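Local coordinates for protein aromatic-amino-acid:2-oxoglutarate transaminase (Candida albicans, PDB 6HND) that probably transfers amino groups between aromatic amino acids and 2-oxoglutarate with the help of pyridoxal 5'-phosphate, at residues K461-Y465 against G466-V470; I443-P446 against K447-V451; L310-D313 against D314-N318; H6-S9 against K10-G14; D217-L221 against T222-D226. All coordinates share one frame; numbering follows the deposited sequence.

Contact 1: residues K461-Y465 against G466-V470; sequences KLISY and GILVV
The chain leaves helix 451-465 at Gly466, whose positive phi of 84° turns the backbone so that Leu462 O receives Ile467 N at 3.1 Å in a nearly straight bond. The same oxygen gets a second, weak bond from Gly466 N, which also donates to Ile463 O at 3.0 Å from well above that carbonyl's plane. The bonds of Ile467 N to Leu462 O and Gly466 N to Ile463 O, with the positive phi of Gly466, make this a Schellman motif. Beyond it the chain enters strand 467-468, which pairs in parallel with a strand of the second subunit and so carries the sheet across the dimer interface. Leu462 carries the apolar side of the turn. Leu462 CB lies 3.8 Å from Ile467 CG2, while Leu462 CD1 reaches Val469 CG2 at 3.4 Å, tighter than normal van der Waals contact, the leucine and valine side chains crossing at about a right angle. Ile467 has CG1 anti to its N (chi1 -173°), which leaves CG2 as the branch turned to Leu462. Ile463 CG1 approaches Leu468 CD2 more loosely at 4.3 Å, and Ile463 also packs on Phe32 of the second subunit. Tyr465 sends its hydroxyl away to bond with Glu515.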
# COMPACT_ATOMS: atom_id res chain seq x y z
N LYS B 461 30.49 -1.26 23.43
CA LYS B 461 31.27 -2.49 23.75
C LYS B 461 30.78 -3.71 22.94
O LYS B 461 31.62 -4.47 22.42
CB LYS B 461 31.18 -2.79 25.25
CG LYS B 461 32.28 -3.70 25.76
CD LYS B 461 33.66 -3.22 25.34
CE LYS B 461 34.76 -3.68 26.26
NZ LYS B 461 36.07 -3.32 25.70
N LEU B 462 29.47 -3.92 22.88
CA LEU B 462 28.86 -5.04 22.10
C LEU B 462 29.26 -4.87 20.63
O LEU B 462 29.71 -5.86 20.02
CB LEU B 462 27.33 -5.04 22.24
CG LEU B 462 26.74 -5.23 23.64
CD1 LEU B 462 25.25 -5.38 23.53
CD2 LEU B 462 27.31 -6.43 24.33
N ILE B 463 29.10 -3.65 20.08
CA ILE B 463 29.44 -3.36 18.65
C ILE B 463 30.92 -3.72 18.43
O ILE B 463 31.18 -4.49 17.49
CB ILE B 463 29.12 -1.91 18.26
CG1 ILE B 463 27.62 -1.61 18.36
CG2 ILE B 463 29.67 -1.60 16.87
CD1 ILE B 463 27.29 -0.13 18.36
N SER B 464 31.82 -3.29 19.32
CA SER B 464 33.27 -3.63 19.26
C SER B 464 33.49 -5.14 19.38
O SER B 464 34.39 -5.64 18.69
CB SER B 464 34.12 -2.86 20.25
OG SER B 464 33.78 -3.18 21.57
N TYR B 465 32.64 -5.87 20.12
CA TYR B 465 32.74 -7.36 20.23
C TYR B 465 32.03 -8.09 19.06
O TYR B 465 32.13 -9.33 19.01
CB TYR B 465 32.22 -7.81 21.60
CG TYR B 465 33.29 -7.96 22.65
CD1 TYR B 465 33.93 -6.85 23.19
CD2 TYR B 465 33.66 -9.21 23.12
CE1 TYR B 465 34.92 -6.98 24.17
CE2 TYR B 465 34.62 -9.36 24.10
CZ TYR B 465 35.26 -8.25 24.61
OH TYR B 465 36.21 -8.43 25.56
N GLY B 466 31.35 -7.37 18.17
CA GLY B 466 30.78 -7.91 16.93
C GLY B 466 29.42 -8.56 17.14
O GLY B 466 29.11 -9.57 16.48
N ILE B 467 28.61 -7.99 18.01
CA ILE B 467 27.20 -8.46 18.24
C ILE B 467 26.30 -7.22 18.23
O ILE B 467 26.50 -6.29 19.07
CB ILE B 467 27.12 -9.33 19.51
CG1 ILE B 467 25.74 -9.96 19.70
CG2 ILE B 467 27.56 -8.56 20.75
CD1 ILE B 467 25.28 -10.82 18.54
N LEU B 468 25.37 -7.17 17.27
CA LEU B 468 24.38 -6.07 17.16
C LEU B 468 23.10 -6.44 17.92
O LEU B 468 22.58 -7.57 17.73
CB LEU B 468 24.10 -5.81 15.68
CG LEU B 468 25.31 -5.50 14.79
CD1 LEU B 468 24.85 -5.20 13.36
CD2 LEU B 468 26.15 -4.35 15.35
N VAL B 469 22.60 -5.51 18.75
CA VAL B 469 21.33 -5.65 19.52
C VAL B 469 20.61 -4.30 19.51
O VAL B 469 21.17 -3.34 19.00
CB VAL B 469 21.57 -6.16 20.95
CG1 VAL B 469 22.22 -7.52 20.95
CG2 VAL B 469 22.37 -5.17 21.79
N VAL B 470 19.38 -4.28 20.05
CA VAL B 470 18.54 -3.06 20.18
C VAL B 470 18.45 -2.76 21.67
O VAL B 470 17.96 -3.60 22.41
CB VAL B 470 17.15 -3.27 19.56
CG1 VAL B 470 16.26 -2.05 19.73
CG2 VAL B 470 17.28 -3.60 18.09

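Contact 2: residues I443-P446 against K447-V451; sequences INLP and KDVDV
Leu445 and Pro446 meet Val449 around a type I beta turn, Pro446 to Val449, in the loop that joins strand 438-443 to helix 451-465. The polar part of the contact is the bond closing this turn: Val449 N donates to Pro446 O at 3.2 Å, almost straight at 171°, although the donor stands well above the carbonyl plane. Just beyond the turn a second polar bond starts helix 451-465, where Asp450, the N-cap, accepts from Gln453 N through OD1. The apolar part depends on the two branches of Val449. Val449 CG1, anti to the carbonyl carbon (chi1 -57°), lies against the proline ring at 4.0 Å from Pro446 CB, the two side chains meeting at a slant. Val449 CG2, set between N and C, reaches back to Leu445 CB at 3.7 Å. All three of these side chains also touch Leu521, so this residue from a later part of the chain packs beside the turn, while Leu445 lies in addition on Lys454 and Met455 of the following helix. Within the turn, Asp448 OD1 lies 3.7 Å from Pro446 CB. Val449 CG2 also comes close to the turn carbonyl, 3.2 Å from Pro446 O.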
# COMPACT_ATOMS: atom_id res chain seq x y z
N ILE B 443 20.47 -6.35 32.03
CA ILE B 443 21.81 -5.94 32.53
C ILE B 443 21.61 -5.47 33.97
O ILE B 443 20.95 -4.41 34.15
CB ILE B 443 22.36 -4.81 31.64
CG1 ILE B 443 22.26 -5.12 30.15
CG2 ILE B 443 23.78 -4.46 32.08
CD1 ILE B 443 22.87 -6.45 29.73
N ASN B 444 22.15 -6.22 34.93
CA ASN B 444 22.07 -5.94 36.39
C ASN B 444 23.10 -4.85 36.72
O ASN B 444 24.05 -5.09 37.51
CB ASN B 444 22.13 -7.24 37.22
CG ASN B 444 20.97 -8.19 36.88
OD1 ASN B 444 19.86 -7.75 36.53
ND2 ASN B 444 21.20 -9.50 36.98
N LEU B 445 22.89 -3.64 36.19
CA LEU B 445 23.68 -2.45 36.62
C LEU B 445 23.39 -2.20 38.10
O LEU B 445 22.28 -2.44 38.55
CB LEU B 445 23.32 -1.22 35.79
CG LEU B 445 23.61 -1.34 34.30
CD1 LEU B 445 22.95 -0.22 33.54
CD2 LEU B 445 25.09 -1.37 34.03
N PRO B 446 24.36 -1.71 38.90
CA PRO B 446 24.05 -1.15 40.21
C PRO B 446 22.90 -0.13 40.12
O PRO B 446 22.85 0.66 39.20
CB PRO B 446 25.35 -0.49 40.69
CG PRO B 446 26.45 -1.12 39.86
CD PRO B 446 25.80 -1.67 38.59
N LYS B 447 22.02 -0.15 41.11
CA LYS B 447 20.80 0.69 41.16
C LYS B 447 21.17 2.17 40.95
O LYS B 447 20.35 2.90 40.34
CB LYS B 447 20.10 0.45 42.50
CG LYS B 447 18.79 1.19 42.74
CD LYS B 447 18.16 0.78 44.07
CE LYS B 447 16.86 1.48 44.39
NZ LYS B 447 15.85 1.22 43.33
N ASP B 448 22.31 2.63 41.46
CA ASP B 448 22.62 4.08 41.59
C ASP B 448 23.42 4.61 40.39
O ASP B 448 23.79 5.80 40.44
CB ASP B 448 23.36 4.40 42.89
CG ASP B 448 24.75 3.81 43.01
OD1 ASP B 448 24.97 2.70 42.51
OD2 ASP B 448 25.61 4.49 43.60
N VAL B 449 23.71 3.79 39.36
CA VAL B 449 24.42 4.26 38.13
C VAL B 449 23.36 4.82 37.18
O VAL B 449 22.19 4.43 37.29
CB VAL B 449 25.32 3.20 37.46
CG1 VAL B 449 26.36 2.66 38.42
CG2 VAL B 449 24.53 2.06 36.85
N ASP B 450 23.77 5.79 36.36
CA ASP B 450 22.97 6.38 35.26
C ASP B 450 22.69 5.26 34.24
O ASP B 450 23.65 4.77 33.60
CB ASP B 450 23.73 7.58 34.67
CG ASP B 450 22.94 8.38 33.64
OD1 ASP B 450 22.21 7.77 32.84
OD2 ASP B 450 23.09 9.63 33.65
N VAL B 451 21.43 4.84 34.13
CA VAL B 451 21.00 3.69 33.28
C VAL B 451 21.31 3.97 31.80
O VAL B 451 22.01 3.14 31.18
CB VAL B 451 19.51 3.33 33.47
CG1 VAL B 451 19.06 2.33 32.41
CG2 VAL B 451 19.25 2.78 34.86

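Contact 3: residues L310-D313 against D314-N318; sequences LEID and DYLKN
Ile312 O takes the bond of Leu316 N at 2.8 Å, nearly along the C=O axis, the shortest polar link between 310-313 and 314-318. One residue earlier, Glu311 O accepts from Tyr315 N at 3.1 Å with the donor in the carbonyl plane, and one later Asp313 O accepts from Lys317 N. These are the first rungs of helix 312-319, with Glu311 at the N-cap position. The Asp314 carboxylate is gripped at both oxygens. A water bound to Glu311 N donates to Asp314 OD2 at 2.8 Å, tying the cap residue to the first turn, while Asp314 OD1 accepts from Asn318 ND2 at 3.0 Å on its anti side, only 20° out of the carboxylate plane. Leu310 lies across the start of the helix, at about a right angle to Asp314 and Tyr315, with Leu310 CD2 3.6 Å from Asp314 OD2 and Leu310 CD1 reaching Tyr315 CB and CD1. Ile312 and Leu316 lie side by side, Ile312 CG2 to Leu316 CD1 at 3.7 Å, and both rest on Arg149 of helix 137-151. Leu310, Ile312 and Tyr315 touch helix 392-418, and the Tyr315 hydroxyl bonds to Tyr285 O, so the start of this short helix touches both helix 137-151 and helix 392-418.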
# COMPACT_ATOMS: atom_id res chain seq x y z
N LEU B 310 3.56 -32.17 17.91
CA LEU B 310 2.35 -31.47 18.43
C LEU B 310 1.24 -31.54 17.37
O LEU B 310 1.51 -31.19 16.20
CB LEU B 310 2.77 -30.02 18.73
CG LEU B 310 2.10 -29.33 19.92
CD1 LEU B 310 2.20 -27.82 19.80
CD2 LEU B 310 0.65 -29.73 20.04
N GLU B 311 0.04 -32.00 17.73
CA GLU B 311 -1.11 -32.14 16.79
C GLU B 311 -1.92 -30.84 16.87
O GLU B 311 -1.81 -30.16 17.89
CB GLU B 311 -2.00 -33.35 17.15
CG GLU B 311 -1.27 -34.69 17.12
CD GLU B 311 -0.79 -35.15 15.75
OE1 GLU B 311 -1.65 -35.48 14.91
OE2 GLU B 311 0.44 -35.16 15.51
N ILE B 312 -2.74 -30.55 15.85
CA ILE B 312 -3.46 -29.24 15.73
C ILE B 312 -4.38 -29.03 16.93
O ILE B 312 -4.32 -27.96 17.55
CB ILE B 312 -4.23 -29.16 14.39
CG1 ILE B 312 -3.28 -29.04 13.19
CG2 ILE B 312 -5.22 -28.00 14.44
CD1 ILE B 312 -3.95 -28.78 11.86
N ASP B 313 -5.25 -30.00 17.23
CA ASP B 313 -6.29 -29.88 18.29
C ASP B 313 -5.63 -29.50 19.62
O ASP B 313 -6.16 -28.59 20.32
CB ASP B 313 -7.11 -31.18 18.42
CG ASP B 313 -8.09 -31.40 17.26
OD1 ASP B 313 -8.44 -30.39 16.55
OD2 ASP B 313 -8.50 -32.59 17.05
N ASP B 314 -4.50 -30.14 19.93
CA ASP B 314 -3.79 -29.96 21.23
C ASP B 314 -3.18 -28.55 21.22
O ASP B 314 -3.33 -27.83 22.23
CB ASP B 314 -2.79 -31.11 21.45
CG ASP B 314 -1.94 -30.97 22.71
OD1 ASP B 314 -2.34 -30.22 23.63
OD2 ASP B 314 -0.87 -31.61 22.75
N TYR B 315 -2.57 -28.15 20.09
CA TYR B 315 -2.03 -26.79 19.85
C TYR B 315 -3.13 -25.75 20.12
O TYR B 315 -2.98 -24.87 20.98
CB TYR B 315 -1.49 -26.67 18.43
CG TYR B 315 -1.13 -25.27 18.01
CD1 TYR B 315 -0.09 -24.58 18.63
CD2 TYR B 315 -1.82 -24.64 16.99
CE1 TYR B 315 0.26 -23.30 18.24
CE2 TYR B 315 -1.45 -23.38 16.56
CZ TYR B 315 -0.42 -22.69 17.19
OH TYR B 315 -0.08 -21.44 16.77
N LEU B 316 -4.25 -25.87 19.40
CA LEU B 316 -5.32 -24.84 19.44
C LEU B 316 -5.83 -24.75 20.87
O LEU B 316 -6.10 -23.62 21.31
CB LEU B 316 -6.45 -25.21 18.48
CG LEU B 316 -6.11 -25.13 17.00
CD1 LEU B 316 -7.34 -25.46 16.16
CD2 LEU B 316 -5.54 -23.77 16.63
N LYS B 317 -5.93 -25.88 21.56
CA LYS B 317 -6.67 -25.97 22.85
C LYS B 317 -5.75 -25.54 24.00
O LYS B 317 -6.22 -24.79 24.86
CB LYS B 317 -7.22 -27.38 23.06
CG LYS B 317 -8.23 -27.49 24.20
CD LYS B 317 -8.68 -28.91 24.51
CE LYS B 317 -9.58 -28.98 25.73
NZ LYS B 317 -10.83 -29.73 25.42
N ASN B 318 -4.49 -26.01 24.02
CA ASN B 318 -3.64 -25.90 25.23
C ASN B 318 -2.45 -24.96 24.99
O ASN B 318 -1.98 -24.42 25.99
CB ASN B 318 -3.24 -27.29 25.71
CG ASN B 318 -4.47 -28.15 25.97
OD1 ASN B 318 -5.30 -27.79 26.79
ND2 ASN B 318 -4.62 -29.24 25.23
O HOH W 1 -0.24 -33.13 20.51

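Contact 4: residues H6-S9 against K10-G14; sequences HLIS and KRAAG
Ser9 has its OG swung between N and C (chi1 64°), a rotation that places the hydroxyl oxygen at the open amides of the first turn of helix 10-14, where Ser9 OG accepts from Ala12 N at 3.1 Å. With an angle of 155° at the hydrogen the bond is reasonably straight, and it makes Ser9 the N-cap of the helix. The methyl of Ala12 comes along with it, Ala12 CB only 3.2 Å from Ser9 OG. The carbonyl of the same serine starts the main-chain ladder: Ser9 O accepts from Ala13 N at 2.9 Å, with the donor tilted 19° from the carbonyl plane. Ser9 therefore meets the first turn through both its side chain and its main chain, and OG also bonds to Asp175 O. Ile8 supplies the apolar part. Ile8 CG2, anti to the backbone N, rests on Ala13 CB at 4.0 Å and more distantly on Ala12 CB at 4.5 Å. With Ser9 as N-cap, Ile8 and Ala13 occupy the N' and N4 positions of a hydrophobic staple. The amides of Lys10 and Arg11 bond to the carboxylate of Asp179, an acidic group that would be expected to favour this positive end of the helix dipole, while the Arg11 side chain forms a salt bridge to Asp175 through NE and reaches Leu178 O through NH2. The short helix near the chain's start is thereby held against the end of helix 166-177 and the loop that follows it, with Leu7 lying on Phe177 and Ala12 on Asp175.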
# COMPACT_ATOMS: atom_id res chain seq x y z
N HIS B 6 -19.92 4.10 18.75
CA HIS B 6 -19.52 5.24 19.62
C HIS B 6 -17.99 5.40 19.63
O HIS B 6 -17.51 6.51 19.99
CB HIS B 6 -20.12 5.06 21.03
CG HIS B 6 -19.54 3.92 21.81
ND1 HIS B 6 -19.81 2.59 21.49
CD2 HIS B 6 -18.73 3.91 22.88
CE1 HIS B 6 -19.17 1.81 22.34
NE2 HIS B 6 -18.51 2.59 23.22
N LEU B 7 -17.23 4.34 19.30
CA LEU B 7 -15.74 4.38 19.43
C LEU B 7 -15.10 4.81 18.09
O LEU B 7 -13.94 5.23 18.08
CB LEU B 7 -15.21 3.00 19.86
CG LEU B 7 -15.58 2.51 21.27
CD1 LEU B 7 -15.34 1.01 21.39
CD2 LEU B 7 -14.81 3.24 22.33
N ILE B 8 -15.82 4.71 16.99
CA ILE B 8 -15.27 5.13 15.67
C ILE B 8 -15.00 6.64 15.68
O ILE B 8 -15.84 7.41 16.16
CB ILE B 8 -16.18 4.66 14.53
CG1 ILE B 8 -16.20 3.13 14.51
CG2 ILE B 8 -15.74 5.23 13.19
CD1 ILE B 8 -17.18 2.54 13.51
N SER B 9 -13.78 7.04 15.30
CA SER B 9 -13.36 8.45 15.16
C SER B 9 -14.34 9.18 14.23
O SER B 9 -14.80 8.57 13.23
CB SER B 9 -11.94 8.56 14.66
OG SER B 9 -11.80 8.02 13.35
N LYS B 10 -14.63 10.43 14.57
CA LYS B 10 -15.40 11.40 13.74
C LYS B 10 -14.74 11.48 12.36
O LYS B 10 -15.50 11.45 11.40
CB LYS B 10 -15.42 12.78 14.40
CG LYS B 10 -15.81 12.78 15.88
CD LYS B 10 -16.65 13.96 16.31
CE LYS B 10 -18.00 13.98 15.62
NZ LYS B 10 -19.11 13.96 16.61
N ARG B 11 -13.41 11.53 12.31
CA ARG B 11 -12.63 11.61 11.05
C ARG B 11 -12.94 10.40 10.17
O ARG B 11 -13.34 10.61 9.03
CB ARG B 11 -11.13 11.73 11.35
CG ARG B 11 -10.26 11.96 10.12
CD ARG B 11 -8.77 11.90 10.39
NE ARG B 11 -8.45 10.72 11.17
CZ ARG B 11 -7.99 10.72 12.42
NH1 ARG B 11 -7.77 11.86 13.05
NH2 ARG B 11 -7.76 9.58 13.02
N ALA B 12 -12.77 9.18 10.68
CA ALA B 12 -13.03 7.97 9.87
C ALA B 12 -14.54 7.82 9.57
O ALA B 12 -14.86 7.30 8.51
CB ALA B 12 -12.47 6.74 10.54
N ALA B 13 -15.45 8.21 10.46
CA ALA B 13 -16.90 8.09 10.21
C ALA B 13 -17.35 9.13 9.19
O ALA B 13 -18.38 8.89 8.54
CB ALA B 13 -17.72 8.25 11.48
N GLY B 14 -16.66 10.28 9.11
CA GLY B 14 -17.01 11.38 8.19
C GLY B 14 -16.65 11.09 6.73
O GLY B 14 -17.25 11.69 5.84

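Contact 5: residues D217-L221 against T222-D226; sequences DGIDL and TQFVD
Asp220 caps helix 221-229 through its side chain and touches three of its first residues. The helix follows the loop after strand 204-208, an edge strand of the central seven-stranded sheet of this PLP enzyme. Thr222, second in the helix, has its CB 3.6 Å from Asp220 OD1. Gln223 comes next and takes the capping bond: Gln223 N donates to Asp220 OD1 at 3.1 Å and at 163°, arriving from above the carboxylate plane, 44° out of it. Asp220 presents this oxygen because its CG is anti to its own N (chi1 -175°), which turns the carboxylate toward the first amides of the helix. The side chains of Asp220 and Gln223 then run side by side, with Asp220 CG and Gln223 CG 4.0 Å apart and their flat ends nearly perpendicular. Phe224 follows, with Phe224 N on Asp220 O at 2.9 Å; Phe224 CB is approached by Ile219 CG2 at 3.9 Å. Both of these side chains lie against Val208, Ile219 also on Glu187 and Phe224 on Leu185, while Phe224 also touches Ile266 of helix 260-272, so the helix is seated on the sheet beside that helix. Val225 completes the turn, Val225 N bonding to Leu221 O at 2.8 Å. Leu221, which itself packs on Phe262 and Lys265 of helix 260-272, brings its CG to within 4.3 Å of Val225 CG2.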
# COMPACT_ATOMS: atom_id res chain seq x y z
N ASP B 217 2.98 -10.92 33.10
CA ASP B 217 2.10 -11.00 31.91
C ASP B 217 2.50 -9.93 30.90
O ASP B 217 1.91 -9.89 29.81
CB ASP B 217 0.64 -10.85 32.33
CG ASP B 217 0.14 -12.04 33.15
OD1 ASP B 217 -0.16 -13.09 32.54
OD2 ASP B 217 0.08 -11.89 34.39
N GLY B 218 3.44 -9.06 31.26
CA GLY B 218 3.73 -7.83 30.49
C GLY B 218 3.30 -6.60 31.25
O GLY B 218 3.90 -6.29 32.27
N ILE B 219 2.31 -5.88 30.74
CA ILE B 219 1.67 -4.75 31.48
C ILE B 219 1.64 -5.06 32.98
O ILE B 219 1.21 -6.17 33.36
CB ILE B 219 0.25 -4.51 30.94
CG1 ILE B 219 0.31 -3.84 29.55
CG2 ILE B 219 -0.55 -3.68 31.92
CD1 ILE B 219 -1.01 -3.88 28.78
N ASP B 220 1.99 -4.07 33.81
CA ASP B 220 1.83 -4.15 35.28
C ASP B 220 0.37 -3.82 35.64
O ASP B 220 -0.00 -2.63 35.63
CB ASP B 220 2.82 -3.20 35.95
CG ASP B 220 2.82 -3.29 37.47
OD1 ASP B 220 1.73 -3.29 38.07
OD2 ASP B 220 3.93 -3.36 38.05
N LEU B 221 -0.43 -4.83 35.96
CA LEU B 221 -1.89 -4.63 36.15
C LEU B 221 -2.15 -3.62 37.28
O LEU B 221 -3.00 -2.73 37.10
CB LEU B 221 -2.59 -5.97 36.40
CG LEU B 221 -4.12 -5.86 36.44
CD1 LEU B 221 -4.69 -5.43 35.11
CD2 LEU B 221 -4.77 -7.15 36.89
N THR B 222 -1.45 -3.73 38.41
CA THR B 222 -1.66 -2.84 39.58
C THR B 222 -1.48 -1.38 39.13
O THR B 222 -2.35 -0.55 39.46
CB THR B 222 -0.75 -3.26 40.74
OG1 THR B 222 -1.21 -4.52 41.22
CG2 THR B 222 -0.77 -2.28 41.90
N GLN B 223 -0.41 -1.08 38.37
CA GLN B 223 -0.11 0.30 37.93
C GLN B 223 -1.08 0.71 36.81
O GLN B 223 -1.34 1.91 36.69
CB GLN B 223 1.36 0.46 37.55
CG GLN B 223 2.30 0.41 38.76
CD GLN B 223 1.88 1.39 39.84
OE1 GLN B 223 1.38 1.00 40.90
NE2 GLN B 223 2.04 2.68 39.56
N PHE B 224 -1.62 -0.24 36.04
CA PHE B 224 -2.61 0.04 34.98
C PHE B 224 -3.93 0.47 35.65
O PHE B 224 -4.41 1.60 35.41
CB PHE B 224 -2.73 -1.15 34.02
CG PHE B 224 -3.58 -0.87 32.79
CD1 PHE B 224 -3.29 0.18 31.94
CD2 PHE B 224 -4.69 -1.65 32.50
CE1 PHE B 224 -4.08 0.44 30.83
CE2 PHE B 224 -5.48 -1.38 31.40
CZ PHE B 224 -5.17 -0.35 30.56
N VAL B 225 -4.45 -0.34 36.55
CA VAL B 225 -5.65 0.02 37.37
C VAL B 225 -5.43 1.41 38.01
O VAL B 225 -6.31 2.28 37.88
CB VAL B 225 -5.98 -1.09 38.39
CG1 VAL B 225 -7.08 -0.68 39.35
CG2 VAL B 225 -6.38 -2.36 37.68
N ASP B 226 -4.29 1.65 38.64
CA ASP B 226 -4.02 2.93 39.34
C ASP B 226 -4.11 4.09 38.34
O ASP B 226 -4.75 5.14 38.68
CB ASP B 226 -2.69 2.88 40.09
CG ASP B 226 -2.39 4.19 40.79
OD1 ASP B 226 -3.08 4.50 41.78
OD2 ASP B 226 -1.50 4.93 40.31

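Along the chain the order is contact 4, contact 5, contact 3, contact 2 and contact 1. Contacts 4, 5 and 3 each begin a helix. Contacts 2 and 1 bracket helix 451-465, their centres about 19 Å apart and nearest atoms about 7 Å; contact 2 follows strand 438-443 and contact 1 runs into strand 470-471, both in the four-stranded antiparallel sheet. Contact 5 lies about 24 Å from contact 2 between centres, beside the central sheet, whereas contacts 1 and 4 sit on opposite sides of the chain's centre, about 46 Å apart. All are separate chain-local features at helix ends and loops; contact 1 also extends a sheet into the second subunit, so it bears on dimer assembly.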